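Homoserine O-acetyltransferase (Bacillus anthracis str. 'Ames Ancestor', PDB 3I1I) probably transfers an acetyl group from acetyl-CoA to the hydroxyl of homoserine, a step towards methionine, using an alpha/beta hydrolase fold. Local coordinates at residues Phe129-Ala133 with Met159-Gln163; Pro26-Gly30 with Val132-Gln136; Ala80-Tyr86 with Val365-Asn370. All blocks are in the same frame, centred on the assembly; numbering follows the deposited sequence.

In the fold
Interactions 1 and 2 are two sides of one helix, 129-142: Val132 and Ala133 belong to both segment pairs, the centres lie about 11 Å apart, and Ile160 CG2 packs 3.2 Å from Gln136 OE1. Together they tie helix 156-167, through helix 129-142, to strand 24-34. Interaction 3 is separate: its centre lies about 22 Å from that of interaction 1 and 26 Å from that of interaction 2, with nearest atoms about 10 and 14 Å apart. Its side chains reach Ile45 of strand 44-48, whereas Gln136 reaches Leu46 and Cys48, so it covers the other face of the sheet. Interaction 1 adjoins the probable nucleophile elbow, whose Ser155 forms a likely triad with His351 and Asp318.

Interaction 1: residues Phe129-Ala133 with Met159-Gln163; sequences FLDVA and MIAQQ
A selenium atom lies obliquely beside an aromatic ring here: SE of selenomethionine Met159 is 4.6 Å from the centroid of the Phe129 ring and 53° off its normal, a Met-aromatic contact, with Phe129 CE2 to Met159 SE at 3.7 Å. Both segments are helical. Their axes approach to 8.4 Å and cross at -65°, and the CA atoms of Phe129 and Ile160 are 5.2 Å apart, those of Leu130 and Gln163 5.6 Å. Phe129 opens its helix with chi1 m, and Ala133 N returns to Phe129 O at 3.2 Å. Phe129 CD1 lies 3.6 Å from Ile160 CG1. One turn on, Val132 CG1 touches Ile160 CD1 at 4.0 Å, and Ala133 CB touches Ile160 CG2 at 4.3 Å. Gln163, m at chi1 and chi2, folds back over the other helix: its CG is 4.1 Å from Phe129 C, its CD 3.9 Å from Leu130 CB, its CB 4.2 Å from Ala133 CB. The interface is held by van der Waals fit. It joins helix 156-167, which follows strand 150-154 and the probable nucleophile elbow, to helix 129-142, which precedes that strand, as in alpha/beta hydrolases. Around it, Ala286 and Val287 of helix 277-289 pack on Phe129, while Ala161, its CB turned away from this contact, rests on Met175 of strand 174-178.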
ATOM      1  N   PHE A 129      -1.860   4.744  22.734  1.00 22.86           N
ATOM      2  CA  PHE A 129      -2.109   3.616  23.606  1.00 23.12           C
ATOM      3  C   PHE A 129      -1.876   3.959  25.041  1.00 23.29           C
ATOM      4  O   PHE A 129      -2.295   3.233  25.919  1.00 23.43           O
ATOM      5  CB  PHE A 129      -1.331   2.372  23.147  1.00 23.10           C
ATOM      6  CG  PHE A 129      -1.844   1.834  21.819  1.00 23.44           C
ATOM      7  CD1 PHE A 129      -3.177   1.414  21.696  1.00 22.81           C
ATOM      8  CD2 PHE A 129      -1.040   1.815  20.694  1.00 25.08           C
ATOM      9  CE1 PHE A 129      -3.687   0.976  20.480  1.00 22.30           C
ATOM     10  CE2 PHE A 129      -1.552   1.375  19.473  1.00 25.06           C
ATOM     11  CZ  PHE A 129      -2.888   0.966  19.369  1.00 22.66           C
ATOM     12  N   LEU A 130      -1.252   5.104  25.298  1.00 24.02           N
ATOM     13  CA  LEU A 130      -1.203   5.620  26.658  1.00 23.55           C
ATOM     14  C   LEU A 130      -2.597   6.127  27.085  1.00 23.20           C
ATOM     15  O   LEU A 130      -3.018   5.887  28.237  1.00 23.52           O
ATOM     16  CB  LEU A 130      -0.136   6.665  26.812  1.00 23.06           C
ATOM     17  CG  LEU A 130      -0.051   7.373  28.164  1.00 23.95           C
ATOM     18  CD1 LEU A 130      -0.048   6.386  29.321  1.00 20.59           C
ATOM     19  CD2 LEU A 130       1.215   8.297  28.149  1.00 20.63           C
ATOM     20  N   ASP A 131      -3.330   6.758  26.165  1.00 22.47           N
ATOM     21  CA  ASP A 131      -4.723   7.158  26.463  1.00 22.07           C
ATOM     22  C   ASP A 131      -5.565   5.967  26.877  1.00 22.41           C
ATOM     23  O   ASP A 131      -6.313   6.058  27.850  1.00 22.53           O
ATOM     24  CB  ASP A 131      -5.373   7.850  25.292  1.00 21.98           C
ATOM     25  CG  ASP A 131      -4.815   9.242  25.065  1.00 22.40           C
ATOM     26  OD1 ASP A 131      -4.818  10.012  26.039  1.00 25.34           O
ATOM     27  OD2 ASP A 131      -4.366   9.567  23.936  1.00 22.14           O
ATOM     28  N   VAL A 132      -5.380   4.828  26.199  1.00 21.63           N
ATOM     29  CA  VAL A 132      -6.117   3.631  26.535  1.00 21.25           C
ATOM     30  C   VAL A 132      -5.743   3.104  27.956  1.00 22.14           C
ATOM     31  O   VAL A 132      -6.624   2.725  28.742  1.00 22.23           O
ATOM     32  CB  VAL A 132      -5.988   2.537  25.444  1.00 21.44           C
ATOM     33  CG1 VAL A 132      -6.573   1.211  25.931  1.00 17.68           C
ATOM     34  CG2 VAL A 132      -6.656   3.015  24.093  1.00 19.76           C
ATOM     35  N   ALA A 133      -4.457   3.119  28.271  1.00 21.95           N
ATOM     36  CA  ALA A 133      -3.960   2.720  29.567  1.00 22.18           C
ATOM     37  C   ALA A 133      -4.530   3.669  30.667  1.00 23.20           C
ATOM     38  O   ALA A 133      -4.926   3.210  31.735  1.00 23.34           O
ATOM     39  CB  ALA A 133      -2.413   2.725  29.555  1.00 20.54           C
HETATM   40  N   MSE A 159       1.399  -3.040  23.437  1.00 20.80           N
HETATM   41  CA  MSE A 159       1.764  -1.629  23.486  1.00 21.05           C
HETATM   42  C   MSE A 159       1.096  -0.962  24.680  1.00 20.81           C
HETATM   43  O   MSE A 159       1.738  -0.214  25.405  1.00 20.78           O
HETATM   44  CB  MSE A 159       1.353  -0.913  22.197  1.00 21.13           C
HETATM   45  CG  MSE A 159       2.135  -1.419  20.978  1.00 22.83           C
HETATM   46 SE   MSE A 159       1.541  -0.716  19.258  0.65 27.09          SE
HETATM   47  CE  MSE A 159       2.787  -1.745  18.220  1.00 26.67           C
ATOM     48  N   ILE A 160      -0.193  -1.250  24.872  1.00 19.91           N
ATOM     49  CA  ILE A 160      -0.916  -0.791  26.015  1.00 18.73           C
ATOM     50  C   ILE A 160      -0.282  -1.356  27.292  1.00 18.66           C
ATOM     51  O   ILE A 160      -0.057  -0.623  28.273  1.00 17.92           O
ATOM     52  CB  ILE A 160      -2.392  -1.181  25.944  1.00 19.07           C
ATOM     53  CG1 ILE A 160      -3.059  -0.515  24.740  1.00 18.57           C
ATOM     54  CG2 ILE A 160      -3.106  -0.816  27.244  1.00 17.06           C
ATOM     55  CD1 ILE A 160      -4.182  -1.387  24.045  1.00 16.51           C
ATOM     56  N   ALA A 161       0.067  -2.628  27.278  1.00 18.56           N
ATOM     57  CA  ALA A 161       0.643  -3.226  28.489  1.00 18.80           C
ATOM     58  C   ALA A 161       1.955  -2.537  28.821  1.00 19.28           C
ATOM     59  O   ALA A 161       2.313  -2.385  29.993  1.00 18.90           O
ATOM     60  CB  ALA A 161       0.850  -4.713  28.325  1.00 17.64           C
ATOM     61  N   GLN A 162       2.695  -2.136  27.789  1.00 19.36           N
ATOM     62  CA  GLN A 162       3.978  -1.529  28.056  1.00 19.56           C
ATOM     63  C   GLN A 162       3.768  -0.140  28.641  1.00 18.56           C
ATOM     64  O   GLN A 162       4.520   0.278  29.497  1.00 17.06           O
ATOM     65  CB  GLN A 162       4.844  -1.465  26.804  1.00 19.75           C
ATOM     66  CG  GLN A 162       5.495  -2.773  26.444  1.00 22.44           C
ATOM     67  CD  GLN A 162       6.097  -2.728  25.039  1.00 24.70           C
ATOM     68  OE1 GLN A 162       7.293  -2.550  24.888  1.00 23.92           O
ATOM     69  NE2 GLN A 162       5.251  -2.863  24.012  1.00 25.87           N
ATOM     70  N   GLN A 163       2.747   0.558  28.176  1.00 18.44           N
ATOM     71  CA  GLN A 163       2.435   1.889  28.704  1.00 19.37           C
ATOM     72  C   GLN A 163       2.025   1.809  30.190  1.00 19.63           C
ATOM     73  O   GLN A 163       2.457   2.617  31.006  1.00 20.30           O
ATOM     74  CB  GLN A 163       1.370   2.557  27.841  1.00 19.78           C
ATOM     75  CG  GLN A 163       1.859   2.966  26.447  1.00 20.26           C
ATOM     76  CD  GLN A 163       2.807   4.162  26.492  1.00 23.57           C
ATOM     77  OE1 GLN A 163       3.376   4.486  27.540  1.00 24.11           O
ATOM     78  NE2 GLN A 163       2.977   4.833  25.349  1.00 23.98           N
TER

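Interaction 2: residues Pro26-Gly30 with Val132-Gln136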
ATOM      1  N   PRO A  26     -16.324  13.393  26.692  1.00 26.81           N
ATOM      2  CA  PRO A  26     -16.840  12.165  27.306  1.00 26.25           C
ATOM      3  C   PRO A  26     -16.423  10.903  26.522  1.00 26.11           C
ATOM      4  O   PRO A  26     -16.422  10.897  25.283  1.00 24.44           O
ATOM      5  CB  PRO A  26     -18.385  12.332  27.246  1.00 25.87           C
ATOM      6  CG  PRO A  26     -18.637  13.771  26.968  1.00 26.27           C
ATOM      7  CD  PRO A  26     -17.403  14.327  26.299  1.00 27.15           C
ATOM      8  N   VAL A  27     -16.135   9.838  27.256  1.00 26.00           N
ATOM      9  CA  VAL A  27     -15.766   8.559  26.664  1.00 26.24           C
ATOM     10  C   VAL A  27     -16.491   7.412  27.373  1.00 26.98           C
ATOM     11  O   VAL A  27     -16.865   7.536  28.535  1.00 27.45           O
ATOM     12  CB  VAL A  27     -14.234   8.322  26.791  1.00 26.09           C
ATOM     13  CG1 VAL A  27     -13.433   9.442  26.070  1.00 25.01           C
ATOM     14  CG2 VAL A  27     -13.859   8.260  28.215  1.00 23.61           C
ATOM     15  N   GLN A  28     -16.668   6.307  26.661  1.00 27.04           N
ATOM     16  CA  GLN A  28     -17.156   5.053  27.229  1.00 27.18           C
ATOM     17  C   GLN A  28     -16.240   3.935  26.744  1.00 27.05           C
ATOM     18  O   GLN A  28     -15.532   4.086  25.763  1.00 26.51           O
ATOM     19  CB  GLN A  28     -18.573   4.757  26.773  1.00 27.33           C
ATOM     20  CG  GLN A  28     -18.720   4.825  25.245  1.00 30.16           C
ATOM     21  CD  GLN A  28     -20.097   4.441  24.719  1.00 31.22           C
ATOM     22  OE1 GLN A  28     -21.070   4.405  25.462  1.00 32.17           O
ATOM     23  NE2 GLN A  28     -20.163   4.118  23.418  1.00 29.98           N
HETATM   24  N   MSE A  29     -16.315   2.798  27.420  1.00 26.86           N
HETATM   25  CA  MSE A  29     -15.420   1.703  27.205  1.00 26.12           C
HETATM   26  C   MSE A  29     -16.091   0.406  27.623  1.00 25.00           C
HETATM   27  O   MSE A  29     -16.410   0.215  28.785  1.00 24.32           O
HETATM   28  CB  MSE A  29     -14.161   1.928  28.030  1.00 26.55           C
HETATM   29  CG  MSE A  29     -13.020   0.969  27.705  1.00 28.54           C
HETATM   30 SE   MSE A  29     -11.528   1.254  28.937  0.65 32.23          SE
HETATM   31  CE  MSE A  29     -10.116   1.426  27.701  1.00 37.69           C
ATOM     32  N   GLY A  30     -16.281  -0.512  26.690  1.00 23.88           N
ATOM     33  CA  GLY A  30     -16.838  -1.801  27.061  1.00 23.91           C
ATOM     34  C   GLY A  30     -15.807  -2.626  27.777  1.00 23.12           C
ATOM     35  O   GLY A  30     -14.640  -2.402  27.606  1.00 23.71           O
ATOM     36  N   VAL A 132      -5.380   4.828  26.199  1.00 21.63           N
ATOM     37  CA  VAL A 132      -6.117   3.631  26.535  1.00 21.25           C
ATOM     38  C   VAL A 132      -5.743   3.104  27.956  1.00 22.14           C
ATOM     39  O   VAL A 132      -6.624   2.725  28.742  1.00 22.23           O
ATOM     40  CB  VAL A 132      -5.988   2.537  25.444  1.00 21.44           C
ATOM     41  CG1 VAL A 132      -6.573   1.211  25.931  1.00 17.68           C
ATOM     42  CG2 VAL A 132      -6.656   3.015  24.093  1.00 19.76           C
ATOM     43  N   ALA A 133      -4.457   3.119  28.271  1.00 21.95           N
ATOM     44  CA  ALA A 133      -3.960   2.720  29.567  1.00 22.18           C
ATOM     45  C   ALA A 133      -4.530   3.669  30.667  1.00 23.20           C
ATOM     46  O   ALA A 133      -4.926   3.210  31.735  1.00 23.34           O
ATOM     47  CB  ALA A 133      -2.413   2.725  29.555  1.00 20.54           C
ATOM     48  N   ARG A 134      -4.607   4.970  30.402  1.00 24.11           N
ATOM     49  CA  ARG A 134      -5.157   5.891  31.407  1.00 25.69           C
ATOM     50  C   ARG A 134      -6.646   5.618  31.668  1.00 25.79           C
ATOM     51  O   ARG A 134      -7.082   5.632  32.814  1.00 25.70           O
ATOM     52  CB  ARG A 134      -4.955   7.350  31.024  1.00 26.38           C
ATOM     53  CG  ARG A 134      -3.472   7.729  30.754  1.00 28.93           C
ATOM     54  CD  ARG A 134      -3.077   8.860  31.642  1.00 34.32           C
ATOM     55  NE  ARG A 134      -1.731   9.410  31.406  1.00 37.43           N
ATOM     56  CZ  ARG A 134      -0.642   9.127  32.134  1.00 38.35           C
ATOM     57  NH1 ARG A 134      -0.672   8.248  33.156  1.00 37.74           N
ATOM     58  NH2 ARG A 134       0.497   9.727  31.821  1.00 38.72           N
HETATM   59  N   MSE A 135      -7.406   5.321  30.616  1.00 26.05           N
HETATM   60  CA  MSE A 135      -8.787   4.985  30.801  1.00 26.66           C
HETATM   61  C   MSE A 135      -8.948   3.682  31.569  1.00 26.52           C
HETATM   62  O   MSE A 135      -9.692   3.646  32.526  1.00 27.49           O
HETATM   63  CB  MSE A 135      -9.504   4.908  29.481  1.00 27.12           C
HETATM   64  CG  MSE A 135      -9.788   6.281  28.925  1.00 30.78           C
HETATM   65 SE   MSE A 135     -10.360   6.116  27.076  0.65 35.97          SE
HETATM   66  CE  MSE A 135     -11.883   4.892  27.356  1.00 28.04           C
ATOM     67  N   GLN A 136      -8.237   2.632  31.173  1.00 25.38           N
ATOM     68  CA  GLN A 136      -8.286   1.366  31.875  1.00 25.13           C
ATOM     69  C   GLN A 136      -7.983   1.511  33.383  1.00 25.90           C
ATOM     70  O   GLN A 136      -8.624   0.891  34.228  1.00 24.92           O
ATOM     71  CB  GLN A 136      -7.268   0.422  31.273  1.00 24.85           C
ATOM     72  CG  GLN A 136      -7.646  -0.146  29.904  1.00 24.31           C
ATOM     73  CD  GLN A 136      -6.515  -0.995  29.349  1.00 24.51           C
ATOM     74  OE1 GLN A 136      -5.331  -0.706  29.577  1.00 18.99           O
ATOM     75  NE2 GLN A 136      -6.867  -2.069  28.670  1.00 22.76           N
TER
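Met29 and Met135, both selenomethionine, bury most of this contact, and they reach past each other to do it. Met29 (96 Å² covered) leaves the strand with chi1 and chi2 both t, so its chain is stretched towards the helix. Its methyl CE lands 3.7 Å from Gln136 CG, 3.9 Å from Val132 O and 4.0 Å from Val132 CG1. Met135 (87 Å²) comes the other way and turns at chi3 p, which lays its CE against the strand, 3.8 Å from Met29 CB, 4.0 Å from Val27 CG2 and 4.1 Å from Gln28 O. Val27 (34 Å²) completes the patch: its CB, like that of Met29, faces the helix, while that of the intervening Gln28 faces away. The result is an apolar layer of the kind by which a helix covers one face of the central sheet in an alpha/beta hydrolase fold, here at 78° to the strand segment with the axes 10.4 Å apart. Gln136 adds its aliphatic part but spends its amide elsewhere, OE1 on Trp164 and NE2 on Thr91. Strand 24-34 pairs antiparallel with strand 10-18, where Val27 and Leu14, and Met29 and Phe12, share backbone hydrogen bonds, and on its other side with strand 87-91, while helix 156-167 packs against helix 129-142 through Ile160 and Trp164.

Interaction 3: residues Ala80-Tyr86 with Val365-Asn370; sequences AIDTNQY and VYEFLN
In this alpha/beta hydrolase fold the last helix, 362-370, packs beside the loop that leads into strand 87-91. That loop, 80-86, has a short strand-like piece at Ile81-Asp82, then an Asx turn in which Asn84 N gives to Asp82 OD1 at 3.1 Å; Tyr86 N donates a hydrogen bond to Asp82 O at 2.8 Å. The nearest CA pair is Ala80 and Tyr366, 4.8 Å apart. Along the helix, Val365 (chi1 t) comes first: its CG1 lies 4.0 Å from Ile81 CG1 and 4.4 Å from Ala80 CB. Tyr366, also t, lays its ring alongside Ala80, with CD1 3.8 Å from Ala80 O, which sits at the ring edge. A turn on, Leu369 (chi1 m, chi2 t) fills the gap: its CD1 is 3.9 Å from Ile81 CG1, 3.7 Å from Ala80 O and 4.4 Å from Tyr86 CE2, with Ile45 and Ala150 of the central sheet beneath. Leu369 O accepts from His149 NE2 and has Tyr86 OH at 3.3 Å; the rings of Tyr86 and His149 meet. At the solvent-exposed end of the contact, Asn370 places OD1 4.1 Å from Tyr86 OH, while its ND2 turns back to Tyr366 O in a weak hydrogen bond of 2.8 Å.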
ATOM      1  N   ALA A  80      -3.389 -21.627  31.112  1.00 28.19           N
ATOM      2  CA  ALA A  80      -2.161 -20.937  31.502  1.00 27.94           C
ATOM      3  C   ALA A  80      -2.449 -19.688  32.328  1.00 27.10           C
ATOM      4  O   ALA A  80      -1.682 -19.347  33.208  1.00 26.80           O
ATOM      5  CB  ALA A  80      -1.331 -20.577  30.241  1.00 27.56           C
ATOM      6  N   ILE A  81      -3.504 -18.970  31.945  1.00 26.63           N
ATOM      7  CA  ILE A  81      -4.052 -17.857  32.705  1.00 25.64           C
ATOM      8  C   ILE A  81      -5.329 -18.452  33.285  1.00 25.73           C
ATOM      9  O   ILE A  81      -6.404 -18.446  32.673  1.00 25.47           O
ATOM     10  CB  ILE A  81      -4.341 -16.672  31.809  1.00 25.10           C
ATOM     11  CG1 ILE A  81      -3.070 -16.242  31.091  1.00 24.02           C
ATOM     12  CG2 ILE A  81      -4.926 -15.521  32.612  1.00 25.56           C
ATOM     13  CD1 ILE A  81      -3.287 -15.218  30.043  1.00 19.84           C
ATOM     14  N   ASP A  82      -5.165 -19.028  34.457  1.00 26.06           N
ATOM     15  CA  ASP A  82      -6.168 -19.879  35.068  1.00 26.62           C
ATOM     16  C   ASP A  82      -7.265 -19.072  35.788  1.00 26.88           C
ATOM     17  O   ASP A  82      -7.041 -18.490  36.862  1.00 26.77           O
ATOM     18  CB  ASP A  82      -5.441 -20.803  36.044  1.00 26.55           C
ATOM     19  CG  ASP A  82      -6.323 -21.882  36.612  1.00 28.81           C
ATOM     20  OD1 ASP A  82      -7.522 -21.979  36.246  1.00 31.21           O
ATOM     21  OD2 ASP A  82      -5.792 -22.639  37.453  1.00 30.70           O
ATOM     22  N   THR A  83      -8.452 -19.056  35.205  1.00 27.38           N
ATOM     23  CA  THR A  83      -9.589 -18.350  35.801  1.00 28.19           C
ATOM     24  C   THR A  83     -10.167 -18.999  37.094  1.00 29.10           C
ATOM     25  O   THR A  83     -11.002 -18.381  37.758  1.00 29.15           O
ATOM     26  CB  THR A  83     -10.731 -18.199  34.792  1.00 28.01           C
ATOM     27  OG1 THR A  83     -11.103 -19.499  34.296  1.00 29.48           O
ATOM     28  CG2 THR A  83     -10.301 -17.318  33.650  1.00 26.13           C
ATOM     29  N   ASN A  84      -9.720 -20.200  37.484  1.00 29.61           N
ATOM     30  CA  ASN A  84     -10.009 -20.682  38.850  1.00 30.34           C
ATOM     31  C   ASN A  84      -9.141 -19.966  39.868  1.00 30.69           C
ATOM     32  O   ASN A  84      -9.339 -20.107  41.059  1.00 31.58           O
ATOM     33  CB  ASN A  84      -9.749 -22.179  39.025  1.00 30.16           C
ATOM     34  CG  ASN A  84     -10.616 -23.013  38.177  1.00 31.10           C
ATOM     35  OD1 ASN A  84     -11.798 -22.713  38.000  1.00 34.47           O
ATOM     36  ND2 ASN A  84     -10.047 -24.091  37.631  1.00 30.16           N
ATOM     37  N   GLN A  85      -8.156 -19.220  39.408  1.00 31.51           N
ATOM     38  CA  GLN A  85      -7.210 -18.560  40.304  1.00 31.26           C
ATOM     39  C   GLN A  85      -7.149 -17.061  40.132  1.00 29.74           C
ATOM     40  O   GLN A  85      -6.949 -16.335  41.099  1.00 30.74           O
ATOM     41  CB  GLN A  85      -5.864 -19.121  39.998  1.00 32.46           C
ATOM     42  CG  GLN A  85      -4.902 -18.953  41.094  1.00 37.26           C
ATOM     43  CD  GLN A  85      -3.610 -19.655  40.779  1.00 42.11           C
ATOM     44  OE1 GLN A  85      -3.603 -20.748  40.170  1.00 42.96           O
ATOM     45  NE2 GLN A  85      -2.493 -19.038  41.190  1.00 45.09           N
ATOM     46  N   TYR A  86      -7.331 -16.580  38.908  1.00 27.86           N
ATOM     47  CA  TYR A  86      -7.188 -15.158  38.622  1.00 26.39           C
ATOM     48  C   TYR A  86      -8.520 -14.515  38.207  1.00 26.06           C
ATOM     49  O   TYR A  86      -9.412 -15.160  37.634  1.00 24.98           O
ATOM     50  CB  TYR A  86      -6.140 -14.948  37.522  1.00 25.74           C
ATOM     51  CG  TYR A  86      -4.755 -15.345  37.954  1.00 24.76           C
ATOM     52  CD1 TYR A  86      -4.127 -14.651  38.944  1.00 24.54           C
ATOM     53  CD2 TYR A  86      -4.082 -16.422  37.373  1.00 25.38           C
ATOM     54  CE1 TYR A  86      -2.884 -14.989  39.381  1.00 26.90           C
ATOM     55  CE2 TYR A  86      -2.805 -16.778  37.808  1.00 26.72           C
ATOM     56  CZ  TYR A  86      -2.215 -16.045  38.815  1.00 28.65           C
ATOM     57  OH  TYR A  86      -0.955 -16.323  39.306  1.00 32.68           O
ATOM     58  N   VAL A 365       4.107 -18.632  30.076  1.00 21.51           N
ATOM     59  CA  VAL A 365       3.245 -17.648  30.669  1.00 21.58           C
ATOM     60  C   VAL A 365       2.890 -18.093  32.100  1.00 22.93           C
ATOM     61  O   VAL A 365       3.030 -17.346  33.088  1.00 21.54           O
ATOM     62  CB  VAL A 365       1.990 -17.426  29.806  1.00 21.89           C
ATOM     63  CG1 VAL A 365       0.844 -16.814  30.600  1.00 17.81           C
ATOM     64  CG2 VAL A 365       2.362 -16.540  28.556  1.00 21.96           C
ATOM     65  N   TYR A 366       2.455 -19.337  32.194  1.00 24.07           N
ATOM     66  CA  TYR A 366       2.076 -19.935  33.457  1.00 24.95           C
ATOM     67  C   TYR A 366       3.189 -19.795  34.492  1.00 24.41           C
ATOM     68  O   TYR A 366       2.954 -19.344  35.574  1.00 24.97           O
ATOM     69  CB  TYR A 366       1.753 -21.416  33.227  1.00 25.64           C
ATOM     70  CG  TYR A 366       1.465 -22.138  34.486  1.00 27.69           C
ATOM     71  CD1 TYR A 366       0.234 -21.992  35.129  1.00 29.19           C
ATOM     72  CD2 TYR A 366       2.445 -22.919  35.090  1.00 31.35           C
ATOM     73  CE1 TYR A 366      -0.017 -22.636  36.343  1.00 31.07           C
ATOM     74  CE2 TYR A 366       2.193 -23.579  36.288  1.00 32.81           C
ATOM     75  CZ  TYR A 366       0.963 -23.437  36.894  1.00 32.36           C
ATOM     76  OH  TYR A 366       0.751 -24.087  38.069  1.00 37.68           O
ATOM     77  N   GLU A 367       4.400 -20.191  34.141  1.00 24.42           N
ATOM     78  CA  GLU A 367       5.570 -20.091  35.031  0.60 24.28           C
ATOM     79  C   GLU A 367       5.799 -18.641  35.467  1.00 24.12           C
ATOM     80  O   GLU A 367       6.094 -18.360  36.623  1.00 24.11           O
ATOM     81  CB  GLU A 367       6.808 -20.662  34.309  0.60 24.24           C
ATOM     82  CG  GLU A 367       8.210 -20.413  34.915  0.60 26.71           C
ATOM     83  CD  GLU A 367       9.357 -20.962  33.992  0.60 31.49           C
ATOM     84  OE1 GLU A 367      10.378 -20.273  33.768  0.60 31.88           O
ATOM     85  OE2 GLU A 367       9.217 -22.089  33.461  0.60 33.98           O
ATOM     86  N   PHE A 368       5.662 -17.711  34.535  1.00 23.83           N
ATOM     87  CA  PHE A 368       5.921 -16.314  34.809  1.00 24.12           C
ATOM     88  C   PHE A 368       4.870 -15.696  35.738  1.00 24.21           C
ATOM     89  O   PHE A 368       5.203 -14.928  36.644  1.00 23.60           O
ATOM     90  CB  PHE A 368       5.986 -15.543  33.500  1.00 23.93           C
ATOM     91  CG  PHE A 368       6.548 -14.192  33.638  1.00 23.84           C
ATOM     92  CD1 PHE A 368       7.899 -14.017  33.800  1.00 25.48           C
ATOM     93  CD2 PHE A 368       5.740 -13.083  33.601  1.00 24.49           C
ATOM     94  CE1 PHE A 368       8.450 -12.736  33.927  1.00 26.21           C
ATOM     95  CE2 PHE A 368       6.290 -11.808  33.733  1.00 25.30           C
ATOM     96  CZ  PHE A 368       7.638 -11.645  33.893  1.00 24.95           C
ATOM     97  N   LEU A 369       3.617 -16.075  35.549  1.00 25.00           N
ATOM     98  CA  LEU A 369       2.545 -15.631  36.434  1.00 25.86           C
ATOM     99  C   LEU A 369       2.741 -16.138  37.868  1.00 27.80           C
ATOM    100  O   LEU A 369       2.227 -15.548  38.810  1.00 27.74           O
ATOM    101  CB  LEU A 369       1.190 -16.073  35.896  1.00 25.10           C
ATOM    102  CG  LEU A 369       0.765 -15.374  34.610  1.00 24.77           C
ATOM    103  CD1 LEU A 369      -0.560 -15.976  34.104  1.00 21.87           C
ATOM    104  CD2 LEU A 369       0.676 -13.818  34.804  1.00 18.61           C
ATOM    105  N   ASN A 370       3.512 -17.209  38.023  1.00 30.07           N
ATOM    106  CA  ASN A 370       3.826 -17.766  39.325  1.00 31.97           C
ATOM    107  C   ASN A 370       5.172 -17.386  39.907  1.00 32.99           C
ATOM    108  O   ASN A 370       5.457 -17.732  41.011  1.00 33.23           O
ATOM    109  CB  ASN A 370       3.725 -19.284  39.244  1.00 32.52           C
ATOM    110  CG  ASN A 370       2.305 -19.724  39.162  1.00 34.99           C
ATOM    111  OD1 ASN A 370       1.543 -19.488  40.099  1.00 39.12           O
ATOM    112  ND2 ASN A 370       1.905 -20.312  38.032  1.00 36.74           N
TER